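Local coordinates for protein pyrrolysyl-tRNA synthetase (Desulfitobacterium hafniense, PDB 3DSQ) that probably attaches pyrrolysine to its cognate tRNA at the expense of ATP, as a homodimeric class II aminoacyl-tRNA synthetase, at residues Y19-E24 against Q52-G57; E62-V67 against S278-V283; G226-A231 against L261-G266; E265-Q268 against S272-R275. All coordinates share one frame; numbering follows the deposited sequence.

Interaction 1: residues Y19-E24 against Q52-G57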
loop_
_atom_site.group_PDB
_atom_site.type_symbol
_atom_site.label_atom_id
_atom_site.label_comp_id
_atom_site.label_asym_id
_atom_site.label_seq_id
_atom_site.Cartn_x
_atom_site.Cartn_y
_atom_site.Cartn_z
ATOM N N TYR B 19 20.615 -19.347 -15.865
ATOM C CA TYR B 19 21.102 -18.435 -14.843
ATOM C C TYR B 19 19.934 -17.644 -14.234
ATOM O O TYR B 19 19.819 -17.526 -13.008
ATOM C CB TYR B 19 22.116 -17.484 -15.468
ATOM C CG TYR B 19 22.771 -16.523 -14.506
ATOM C CD1 TYR B 19 23.902 -16.893 -13.771
ATOM C CD2 TYR B 19 22.265 -15.232 -14.335
ATOM C CE1 TYR B 19 24.519 -15.994 -12.890
ATOM C CE2 TYR B 19 22.869 -14.329 -13.458
ATOM C CZ TYR B 19 23.994 -14.714 -12.745
ATOM O OH TYR B 19 24.601 -13.807 -11.904
ATOM N N GLN B 20 19.065 -17.110 -15.090
ATOM C CA GLN B 20 17.919 -16.338 -14.624
ATOM C C GLN B 20 16.964 -17.189 -13.784
ATOM O O GLN B 20 16.414 -16.721 -12.792
ATOM C CB GLN B 20 17.134 -15.749 -15.804
ATOM C CG GLN B 20 15.939 -14.916 -15.353
ATOM C CD GLN B 20 15.039 -14.457 -16.498
ATOM O OE1 GLN B 20 14.375 -15.266 -17.157
ATOM N NE2 GLN B 20 15.011 -13.149 -16.731
ATOM N N ARG B 21 16.750 -18.424 -14.215
ATOM C CA ARG B 21 15.873 -19.347 -13.513
ATOM C C ARG B 21 16.423 -19.631 -12.104
ATOM O O ARG B 21 15.700 -19.561 -11.113
ATOM C CB ARG B 21 15.749 -20.646 -14.327
ATOM C CG ARG B 21 14.878 -21.733 -13.698
ATOM C CD ARG B 21 13.528 -21.204 -13.257
ATOM N NE ARG B 21 12.613 -22.276 -12.875
ATOM C CZ ARG B 21 11.394 -22.084 -12.381
ATOM N NH1 ARG B 21 10.931 -20.854 -12.198
ATOM N NH2 ARG B 21 10.632 -23.124 -12.081
ATOM N N LEU B 22 17.710 -19.929 -12.027
ATOM C CA LEU B 22 18.348 -20.208 -10.752
ATOM C C LEU B 22 18.271 -18.988 -9.843
ATOM O O LEU B 22 18.170 -19.121 -8.617
ATOM C CB LEU B 22 19.806 -20.623 -10.972
ATOM C CG LEU B 22 19.981 -21.933 -11.756
ATOM C CD1 LEU B 22 21.460 -22.228 -11.921
ATOM C CD2 LEU B 22 19.283 -23.095 -11.034
ATOM N N LYS B 23 18.306 -17.798 -10.440
ATOM C CA LYS B 23 18.230 -16.573 -9.651
ATOM C C LYS B 23 16.830 -16.382 -9.086
ATOM O O LYS B 23 16.676 -16.010 -7.928
ATOM C CB LYS B 23 18.620 -15.348 -10.487
ATOM C CG LYS B 23 19.904 -14.677 -10.029
ATOM C CD LYS B 23 19.981 -13.218 -10.485
ATOM C CE LYS B 23 21.262 -12.555 -9.987
ATOM N NZ LYS B 23 21.317 -11.099 -10.334
ATOM N N GLU B 24 15.811 -16.638 -9.901
ATOM C CA GLU B 24 14.425 -16.503 -9.455
ATOM C C GLU B 24 14.146 -17.466 -8.305
ATOM O O GLU B 24 13.282 -17.208 -7.456
ATOM C CB GLU B 24 13.441 -16.857 -10.562
ATOM C CG GLU B 24 13.635 -16.161 -11.889
ATOM C CD GLU B 24 12.555 -16.564 -12.872
ATOM O OE1 GLU B 24 12.218 -17.767 -12.925
ATOM O OE2 GLU B 24 12.047 -15.684 -13.590
ATOM N N GLN B 52 15.842 -29.058 -6.600
ATOM C CA GLN B 52 16.033 -28.828 -5.174
ATOM C C GLN B 52 15.541 -27.437 -4.772
ATOM O O GLN B 52 14.975 -27.260 -3.691
ATOM C CB GLN B 52 17.514 -28.966 -4.814
ATOM C CG GLN B 52 17.860 -28.564 -3.375
ATOM C CD GLN B 52 17.229 -29.477 -2.331
ATOM O OE1 GLN B 52 17.463 -30.686 -2.328
ATOM N NE2 GLN B 52 16.427 -28.899 -1.438
ATOM N N LEU B 53 15.762 -26.445 -5.633
ATOM C CA LEU B 53 15.318 -25.090 -5.310
ATOM C C LEU B 53 13.799 -25.005 -5.339
ATOM O O LEU B 53 13.187 -24.340 -4.502
ATOM C CB LEU B 53 15.926 -24.067 -6.281
ATOM C CG LEU B 53 17.455 -23.958 -6.236
ATOM C CD1 LEU B 53 17.949 -22.923 -7.257
ATOM C CD2 LEU B 53 17.890 -23.583 -4.828
ATOM N N MET B 54 13.182 -25.684 -6.295
ATOM C CA MET B 54 11.729 -25.651 -6.372
ATOM C C MET B 54 11.151 -26.296 -5.119
ATOM O O MET B 54 10.171 -25.807 -4.548
ATOM C CB MET B 54 11.244 -26.363 -7.634
ATOM C CG MET B 54 11.617 -25.601 -8.910
ATOM S SD MET B 54 11.200 -26.466 -10.429
ATOM C CE MET B 54 9.720 -25.729 -10.846
ATOM N N SER B 55 11.786 -27.379 -4.679
ATOM C CA SER B 55 11.350 -28.094 -3.486
ATOM C C SER B 55 11.421 -27.159 -2.287
ATOM O O SER B 55 10.467 -27.042 -1.525
ATOM C CB SER B 55 12.239 -29.322 -3.250
ATOM O OG SER B 55 11.877 -29.983 -2.048
ATOM N N GLN B 56 12.558 -26.494 -2.117
ATOM C CA GLN B 56 12.726 -25.557 -1.013
ATOM C C GLN B 56 11.667 -24.457 -1.071
ATOM O O GLN B 56 11.098 -24.076 -0.050
ATOM C CB GLN B 56 14.127 -24.944 -1.053
ATOM C CG GLN B 56 15.208 -25.877 -0.533
ATOM C CD GLN B 56 16.609 -25.378 -0.824
ATOM O OE1 GLN B 56 16.879 -24.175 -0.780
ATOM N NE2 GLN B 56 17.518 -26.307 -1.112
ATOM N N GLY B 57 11.395 -23.959 -2.275
ATOM C CA GLY B 57 10.393 -22.915 -2.428
ATOM C C GLY B 57 9.002 -23.352 -2.006
ATOM O O GLY B 57 8.267 -22.585 -1.387
#

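Interaction 2: residues E62-V67 against S278-V283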
loop_
_atom_site.group_PDB
_atom_site.type_symbol
_atom_site.label_atom_id
_atom_site.label_comp_id
_atom_site.label_asym_id
_atom_site.label_seq_id
_atom_site.Cartn_x
_atom_site.Cartn_y
_atom_site.Cartn_z
ATOM N N GLU B 62 4.555 -23.343 2.262
ATOM C CA GLU B 62 3.714 -24.066 3.207
ATOM C C GLU B 62 3.646 -23.289 4.507
ATOM O O GLU B 62 2.595 -23.170 5.133
ATOM C CB GLU B 62 4.284 -25.462 3.465
ATOM C CG GLU B 62 3.963 -26.445 2.371
ATOM C CD GLU B 62 2.470 -26.579 2.164
ATOM O OE1 GLU B 62 1.764 -26.955 3.130
ATOM O OE2 GLU B 62 1.999 -26.310 1.037
ATOM N N GLN B 63 4.794 -22.766 4.900
ATOM C CA GLN B 63 4.931 -21.971 6.101
ATOM C C GLN B 63 3.974 -20.773 6.005
ATOM O O GLN B 63 3.312 -20.391 6.979
ATOM C CB GLN B 63 6.385 -21.509 6.190
ATOM C CG GLN B 63 6.732 -20.589 7.336
ATOM C CD GLN B 63 8.165 -20.101 7.236
ATOM O OE1 GLN B 63 9.114 -20.875 7.396
ATOM N NE2 GLN B 63 8.330 -18.814 6.949
ATOM N N LEU B 64 3.900 -20.196 4.811
ATOM C CA LEU B 64 3.044 -19.050 4.555
ATOM C C LEU B 64 1.561 -19.402 4.663
ATOM O O LEU B 64 0.787 -18.656 5.255
ATOM C CB LEU B 64 3.373 -18.479 3.163
ATOM C CG LEU B 64 2.523 -17.396 2.492
ATOM C CD1 LEU B 64 1.282 -18.028 1.944
ATOM C CD2 LEU B 64 2.187 -16.281 3.463
ATOM N N ARG B 65 1.162 -20.543 4.112
ATOM C CA ARG B 65 -0.242 -20.940 4.154
ATOM C C ARG B 65 -0.783 -21.452 5.490
ATOM O O ARG B 65 -1.965 -21.272 5.785
ATOM C CB ARG B 65 -0.521 -21.985 3.074
ATOM C CG ARG B 65 0.572 -23.010 2.930
ATOM C CD ARG B 65 0.152 -24.171 2.040
ATOM N NE ARG B 65 -0.721 -25.103 2.749
ATOM C CZ ARG B 65 -1.049 -26.313 2.302
ATOM N NH1 ARG B 65 -0.577 -26.749 1.141
ATOM N NH2 ARG B 65 -1.847 -27.089 3.023
ATOM N N THR B 66 0.055 -22.084 6.303
ATOM C CA THR B 66 -0.433 -22.607 7.574
ATOM C C THR B 66 0.067 -21.847 8.792
ATOM O O THR B 66 -0.501 -21.967 9.873
ATOM C CB THR B 66 -0.050 -24.090 7.752
ATOM O OG1 THR B 66 1.375 -24.210 7.800
ATOM C CG2 THR B 66 -0.580 -24.922 6.595
ATOM N N VAL B 67 1.123 -21.064 8.621
ATOM C CA VAL B 67 1.677 -20.319 9.741
ATOM C C VAL B 67 1.531 -18.800 9.672
ATOM O O VAL B 67 0.705 -18.222 10.377
ATOM C CB VAL B 67 3.169 -20.646 9.929
ATOM C CG1 VAL B 67 3.699 -19.959 11.176
ATOM C CG2 VAL B 67 3.359 -22.146 10.013
ATOM N N SER B 278 4.253 -12.760 -9.918
ATOM C CA SER B 278 5.166 -13.864 -10.251
ATOM C C SER B 278 5.827 -14.520 -9.034
ATOM O O SER B 278 6.260 -15.672 -9.091
ATOM C CB SER B 278 6.266 -13.367 -11.195
ATOM O OG SER B 278 5.722 -13.054 -12.464
ATOM N N TYR B 279 5.932 -13.772 -7.944
ATOM C CA TYR B 279 6.532 -14.308 -6.727
ATOM C C TYR B 279 5.543 -14.120 -5.599
ATOM O O TYR B 279 4.551 -13.410 -5.746
ATOM C CB TYR B 279 7.811 -13.560 -6.345
ATOM C CG TYR B 279 8.959 -13.620 -7.325
ATOM C CD1 TYR B 279 8.970 -12.817 -8.469
ATOM C CD2 TYR B 279 10.076 -14.412 -7.060
ATOM C CE1 TYR B 279 10.069 -12.790 -9.316
ATOM C CE2 TYR B 279 11.185 -14.392 -7.893
ATOM C CZ TYR B 279 11.178 -13.570 -9.020
ATOM O OH TYR B 279 12.303 -13.480 -9.799
ATOM N N LEU B 280 5.826 -14.757 -4.466
ATOM C CA LEU B 280 4.986 -14.631 -3.288
ATOM C C LEU B 280 5.875 -14.986 -2.110
ATOM O O LEU B 280 6.441 -16.073 -2.071
ATOM C CB LEU B 280 3.805 -15.603 -3.338
ATOM C CG LEU B 280 2.516 -15.289 -2.562
ATOM C CD1 LEU B 280 1.888 -16.603 -2.129
ATOM C CD2 LEU B 280 2.770 -14.410 -1.354
ATOM N N ASP B 281 6.016 -14.052 -1.176
ATOM C CA ASP B 281 6.823 -14.265 0.025
ATOM C C ASP B 281 8.222 -14.809 -0.308
ATOM O O ASP B 281 8.731 -15.722 0.351
ATOM C CB ASP B 281 6.063 -15.206 0.969
ATOM C CG ASP B 281 6.654 -15.251 2.383
ATOM O OD1 ASP B 281 7.284 -14.274 2.829
ATOM O OD2 ASP B 281 6.464 -16.278 3.056
ATOM N N GLY B 282 8.829 -14.229 -1.342
ATOM C CA GLY B 282 10.162 -14.618 -1.768
ATOM C C GLY B 282 10.252 -15.844 -2.660
ATOM O O GLY B 282 11.344 -16.211 -3.064
ATOM N N VAL B 283 9.126 -16.476 -2.979
ATOM C CA VAL B 283 9.143 -17.683 -3.806
ATOM C C VAL B 283 8.541 -17.497 -5.208
ATOM O O VAL B 283 7.425 -17.015 -5.338
ATOM C CB VAL B 283 8.376 -18.836 -3.102
ATOM C CG1 VAL B 283 8.503 -20.114 -3.903
ATOM C CG2 VAL B 283 8.911 -19.034 -1.681
#

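Interaction 3: residues G226-A231 against L261-G266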
loop_
_atom_site.group_PDB
_atom_site.type_symbol
_atom_site.label_atom_id
_atom_site.label_comp_id
_atom_site.label_asym_id
_atom_site.label_seq_id
_atom_site.Cartn_x
_atom_site.Cartn_y
_atom_site.Cartn_z
ATOM N N GLY B 226 28.107 -3.324 4.894
ATOM C CA GLY B 226 29.165 -3.539 3.925
ATOM C C GLY B 226 28.989 -2.504 2.827
ATOM O O GLY B 226 28.796 -1.324 3.116
ATOM N N ASP B 227 29.041 -2.940 1.571
ATOM C CA ASP B 227 28.876 -2.041 0.432
ATOM C C ASP B 227 27.394 -2.000 0.045
ATOM O O ASP B 227 27.037 -1.728 -1.099
ATOM C CB ASP B 227 29.722 -2.546 -0.749
ATOM C CG ASP B 227 29.739 -1.576 -1.928
ATOM O OD1 ASP B 227 28.706 -1.444 -2.619
ATOM O OD2 ASP B 227 30.793 -0.944 -2.166
ATOM N N LEU B 228 26.525 -2.265 1.012
ATOM C CA LEU B 228 25.096 -2.278 0.748
ATOM C C LEU B 228 24.342 -1.164 1.461
ATOM O O LEU B 228 24.330 -1.101 2.689
ATOM C CB LEU B 228 24.512 -3.631 1.158
ATOM C CG LEU B 228 25.100 -4.867 0.472
ATOM C CD1 LEU B 228 24.509 -6.129 1.084
ATOM C CD2 LEU B 228 24.813 -4.806 -1.019
ATOM N N GLU B 229 23.705 -0.291 0.687
ATOM C CA GLU B 229 22.933 0.803 1.266
ATOM C C GLU B 229 21.571 0.302 1.713
ATOM O O GLU B 229 20.840 -0.315 0.937
ATOM C CB GLU B 229 22.724 1.935 0.259
ATOM C CG GLU B 229 21.894 3.083 0.833
ATOM C CD GLU B 229 21.616 4.178 -0.178
ATOM O OE1 GLU B 229 21.037 3.873 -1.243
ATOM O OE2 GLU B 229 21.972 5.344 0.094
ATOM N N LEU B 230 21.231 0.578 2.966
ATOM C CA LEU B 230 19.951 0.161 3.517
ATOM C C LEU B 230 19.006 1.342 3.717
ATOM O O LEU B 230 17.793 1.162 3.829
ATOM C CB LEU B 230 20.169 -0.559 4.852
ATOM C CG LEU B 230 20.527 -2.050 4.769
ATOM C CD1 LEU B 230 21.597 -2.292 3.710
ATOM C CD2 LEU B 230 20.995 -2.526 6.135
ATOM N N ALA B 231 19.562 2.549 3.755
ATOM C CA ALA B 231 18.748 3.738 3.966
ATOM C C ALA B 231 19.537 5.033 3.851
ATOM O O ALA B 231 20.755 5.059 4.040
ATOM C CB ALA B 231 18.082 3.668 5.336
ATOM N N LEU B 261 14.545 -6.268 2.782
ATOM C CA LEU B 261 14.224 -7.690 2.818
ATOM C C LEU B 261 15.200 -8.539 2.024
ATOM O O LEU B 261 15.612 -9.612 2.482
ATOM C CB LEU B 261 12.801 -7.938 2.300
ATOM C CG LEU B 261 11.694 -7.551 3.279
ATOM C CD1 LEU B 261 10.357 -7.708 2.613
ATOM C CD2 LEU B 261 11.778 -8.413 4.543
ATOM N N MET B 262 15.566 -8.075 0.832
ATOM C CA MET B 262 16.498 -8.825 0.005
ATOM C C MET B 262 17.842 -9.001 0.720
ATOM O O MET B 262 18.459 -10.069 0.675
ATOM C CB MET B 262 16.721 -8.112 -1.329
ATOM C CG MET B 262 17.923 -8.635 -2.106
ATOM S SD MET B 262 18.065 -7.859 -3.740
ATOM C CE MET B 262 18.581 -6.223 -3.273
ATOM N N ILE B 263 18.283 -7.934 1.374
ATOM C CA ILE B 263 19.548 -7.923 2.089
ATOM C C ILE B 263 19.494 -8.782 3.360
ATOM O O ILE B 263 20.407 -9.547 3.629
ATOM C CB ILE B 263 19.945 -6.462 2.404
ATOM C CG1 ILE B 263 20.266 -5.751 1.081
ATOM C CG2 ILE B 263 21.116 -6.416 3.364
ATOM C CD1 ILE B 263 20.435 -4.244 1.187
ATOM N N ARG B 264 18.416 -8.678 4.122
ATOM C CA ARG B 264 18.284 -9.477 5.329
ATOM C C ARG B 264 18.190 -10.955 4.982
ATOM O O ARG B 264 18.867 -11.789 5.574
ATOM C CB ARG B 264 17.030 -9.070 6.094
ATOM C CG ARG B 264 16.721 -9.956 7.280
ATOM C CD ARG B 264 15.299 -10.466 7.200
ATOM N NE ARG B 264 14.372 -9.564 7.861
ATOM C CZ ARG B 264 13.049 -9.661 7.800
ATOM N NH1 ARG B 264 12.475 -10.625 7.098
ATOM N NH2 ARG B 264 12.299 -8.800 8.463
ATOM N N GLU B 265 17.345 -11.273 4.011
ATOM C CA GLU B 265 17.125 -12.652 3.604
ATOM C C GLU B 265 18.171 -13.222 2.664
ATOM O O GLU B 265 18.261 -14.434 2.493
ATOM C CB GLU B 265 15.734 -12.775 2.978
ATOM C CG GLU B 265 14.632 -12.467 3.975
ATOM C CD GLU B 265 14.682 -13.407 5.169
ATOM O OE1 GLU B 265 14.475 -12.948 6.312
ATOM O OE2 GLU B 265 14.928 -14.610 4.958
ATOM N N GLY B 266 18.965 -12.351 2.060
ATOM C CA GLY B 266 19.983 -12.825 1.143
ATOM C C GLY B 266 19.399 -13.480 -0.099
ATOM O O GLY B 266 19.903 -14.500 -0.547
#

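Interaction 4: residues E265-Q268 against S272-R275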
loop_
_atom_site.group_PDB
_atom_site.type_symbol
_atom_site.label_atom_id
_atom_site.label_comp_id
_atom_site.label_asym_id
_atom_site.label_seq_id
_atom_site.Cartn_x
_atom_site.Cartn_y
_atom_site.Cartn_z
ATOM N N GLU B 265 17.345 -11.273 4.011
ATOM C CA GLU B 265 17.125 -12.652 3.604
ATOM C C GLU B 265 18.171 -13.222 2.664
ATOM O O GLU B 265 18.261 -14.434 2.493
ATOM C CB GLU B 265 15.734 -12.775 2.978
ATOM C CG GLU B 265 14.632 -12.467 3.975
ATOM C CD GLU B 265 14.682 -13.407 5.169
ATOM O OE1 GLU B 265 14.475 -12.948 6.312
ATOM O OE2 GLU B 265 14.928 -14.610 4.958
ATOM N N GLY B 266 18.965 -12.351 2.060
ATOM C CA GLY B 266 19.983 -12.825 1.143
ATOM C C GLY B 266 19.399 -13.480 -0.099
ATOM O O GLY B 266 19.903 -14.500 -0.547
ATOM N N THR B 267 18.335 -12.905 -0.656
ATOM C CA THR B 267 17.725 -13.459 -1.855
ATOM C C THR B 267 18.384 -12.852 -3.092
ATOM O O THR B 267 19.147 -11.903 -2.978
ATOM C CB THR B 267 16.209 -13.210 -1.881
ATOM O OG1 THR B 267 15.942 -11.832 -1.603
ATOM C CG2 THR B 267 15.510 -14.087 -0.843
ATOM N N GLN B 268 18.091 -13.391 -4.271
ATOM C CA GLN B 268 18.722 -12.901 -5.500
ATOM C C GLN B 268 18.045 -11.737 -6.213
ATOM O O GLN B 268 18.709 -10.776 -6.594
ATOM C CB GLN B 268 18.902 -14.052 -6.489
ATOM C CG GLN B 268 19.983 -15.041 -6.104
ATOM C CD GLN B 268 21.363 -14.417 -6.108
ATOM O OE1 GLN B 268 21.671 -13.558 -6.938
ATOM N NE2 GLN B 268 22.210 -14.861 -5.193
ATOM N N SER B 272 11.623 -10.674 -5.720
ATOM C CA SER B 272 11.157 -11.798 -4.916
ATOM C C SER B 272 10.174 -11.449 -3.781
ATOM O O SER B 272 9.273 -12.224 -3.472
ATOM C CB SER B 272 12.370 -12.560 -4.372
ATOM O OG SER B 272 12.166 -12.943 -3.032
ATOM N N MET B 273 10.316 -10.284 -3.173
ATOM C CA MET B 273 9.402 -9.936 -2.089
ATOM C C MET B 273 8.618 -8.643 -2.301
ATOM O O MET B 273 7.979 -8.128 -1.390
ATOM C CB MET B 273 10.169 -9.910 -0.757
ATOM C CG MET B 273 10.575 -11.303 -0.302
ATOM S SD MET B 273 11.654 -11.405 1.157
ATOM C CE MET B 273 13.208 -11.268 0.387
ATOM N N ALA B 274 8.632 -8.144 -3.531
ATOM C CA ALA B 274 7.914 -6.921 -3.851
ATOM C C ALA B 274 6.489 -7.254 -4.272
ATOM O O ALA B 274 6.106 -8.422 -4.329
ATOM C CB ALA B 274 8.640 -6.188 -4.984
ATOM N N ARG B 275 5.696 -6.231 -4.554
ATOM C CA ARG B 275 4.325 -6.452 -5.026
ATOM C C ARG B 275 4.520 -7.263 -6.293
ATOM O O ARG B 275 5.290 -6.883 -7.165
ATOM C CB ARG B 275 3.654 -5.129 -5.348
ATOM C CG ARG B 275 3.424 -4.274 -4.143
ATOM C CD ARG B 275 2.862 -2.902 -4.502
ATOM N NE ARG B 275 2.359 -2.265 -3.291
ATOM C CZ ARG B 275 1.152 -2.474 -2.774
ATOM N NH1 ARG B 275 0.289 -3.297 -3.368
ATOM N NH2 ARG B 275 0.823 -1.892 -1.626
#

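Interaction 1: residues Y19-E24 against Q52-G57
Leu22 and Leu53 meet methyl to methyl: Leu22 CD2 lies 4.0 Å from Leu53 CD1, and the two side chains cross at about a right angle. The same Leu53 CD1 stands 4.0 Å from Leu22 O, so this branch also rests on the facing backbone. Beside the leucines, Arg21 brings NH2 up to the CE methyl of Met54, which sits at the edge of the guanidinium, near its plane, not over a face. The modelled spacing is implausibly short, so the place of CE is doubtful. Arg21 reaches across with CG anti to its N (chi1 179°) and a bend at chi2.

Further out, NE of Arg21 forms a salt bridge with Glu50, NH1 bonds Asn286, and a weak bond joins Arg21 NH1 to Glu24 OE1 at 3.4 Å. Phe46 and Ile49, with Leu32 and Trp14, pack round Leu22. The contact is helix-to-helix packing, joining helix 16-24 to the long helix 39-68, with Leu22 CA and Leu53 CA 7.9 Å apart. No hydrogen bond crosses between the segments, so their direct contact is mainly apolar, while the salt bridge of Arg21 to Glu50 adds a polar tie between the same two helices and probably fixes the turn of the guanidinium.

Interaction 2: residues E62-V67 against S278-V283
Leu64 carries the helix side of this contact, facing Leu280 and Asp281 across a separation of 7.6 Å between Leu64 CA and Asp281 CA. Two residues earlier, Glu62 braces the helix: its O accepts both the backbone N and the hydroxyl of Thr66, and its carboxylate forms a weakly directed salt bridge with Arg65.

Leu64 then turns toward the partner. With CG anti to the backbone N (chi1 171°), it slides past Asp281 in the opposite sense, so that Leu64 CB lies 3.8 Å from Asp281 OD2. Its CD1 branch is looser, 4.4 Å from Leu280 CD1. Arg65 is directed to the dimer interface, where it makes a cation-pi contact with Trp146 of the second subunit; Val90 and Leu142 of that subunit pack on Leu64 and Leu280, respectively. Thr66 OG1 reaches Glu62 O at 3.1 Å from above the carbonyl plane, 39° out of it.

The opposing residues form a tight beta-hairpin: a type I' turn from Leu280 to Val283, closed by backbone bonds between those two residues. It projects Asp281 to the junction of two helices: OD1 accepts from Ala72 N, at the start of helix 72-85, and OD2 forms a salt bridge with Lys68, at the end of helix 39-68. OD2 thus rests on the aliphatic CB and CG of Leu64, which offer it no hydrogen bond, and its charge is probably balanced by Lys68.

Interaction 3: residues G226-A231 against L261-G266
Ile263 meets Leu228 and Leu230 with both of its branches, and apolar packing makes up nearly all of the contact. Ile263 CD1 is only 3.4 Å from Leu230 CD1, tighter than normal carbon contact. Ile263 CG2, anti to the backbone N, lies between the two leucines, 4.1 Å from Leu228 CD1 and a little farther from Leu230 CD1; Leu228 and Ile263 slide past each other. Cutting Ile263 back to an alanine removes CG2 and CD1 and is likely to leave the methyls of both leucines without their partner, opening a gap between strand and helix.

The axes of strand 228-231 and of the helical segment 261-265 pass 9.9 Å apart, with 124° between their directions. Helix 257-265 follows directly on strand 250-256, a strand-helix pairing consistent with motif 3 of the class II synthetase core, and strand 228-236 is the neighbour of 250-256 in the sheet. Leu230 and Ala231 both face Val223, a classic beta bulge.

Polar contact across the segments is slight: Glu229 O merely abuts Ile263 CD1 at 4.0 Å. On the helix itself, Arg264 NH1 bonds Glu265 OE1 at 3.2 Å, meeting the carboxylate on its anti side.

Interaction 4: residues E265-Q268 against S272-R275
Met273 ends in a CE methyl that lies against Thr267, 3.4 Å from Thr267 OG1 and 3.8 Å from Thr267 CG2, the two side chains crossing at a slant. The thioether chain runs extended from the backbone and then bends at chi3 (-87°), which swings CE round to the threonine. The same methyl also meets the aliphatic root of Glu265, lying 3.9 Å from Glu265 CB, at about a right angle to that side chain. Glu265 points its CB toward Met273, but its carboxylate leads away from the contact, so carbon alone takes part.

Ser272, one residue before Met273, makes a looser approach: Ser272 OG is 4.2 Å from Thr267 CG2, and this hydroxyl has a weak hydrogen bond to Gly282 O. From Gly266 on, both segments belong to the loop that leaves helix 257-265 of the class II core and leads to the hairpin strand 279-280. Gly266, with phi of 65°, breaks the helical path, and Thr267 N then makes a probable hydrogen bond to Met262 O that keeps the chain close to the helix end.

Replacing Thr267 by a glycine takes away OG1 and CG2 together and is likely to leave the Met273 methyl with little on that side, free to turn. Next to it, Gln268 O accepts from Gln167, one of the residues at the bound sodium ion. At the far end of the loop, Arg275 NH1 bonds Thr94 O of the second subunit.

From the N terminus, interaction 1 closes a short, largely helical loop, setting helix 16-24 on helix 39-68. Later on that same helix, residues 62-67 open interaction 2, which closes a loop of 210 residues on the hairpin near the C terminus. Interactions 3 and 4 both fall within this long loop: interaction 3 ties the main sheet to helix 257-265, and interaction 4 folds back the loop that follows. Interaction 4 begins where interaction 3 ends, the two sharing Glu265 and Gly266. Interaction 4 is the hub in space, touching the other three: Lys23 approaches Gln268, Ser272 packs on Gly282, and Met273 lies against Leu261.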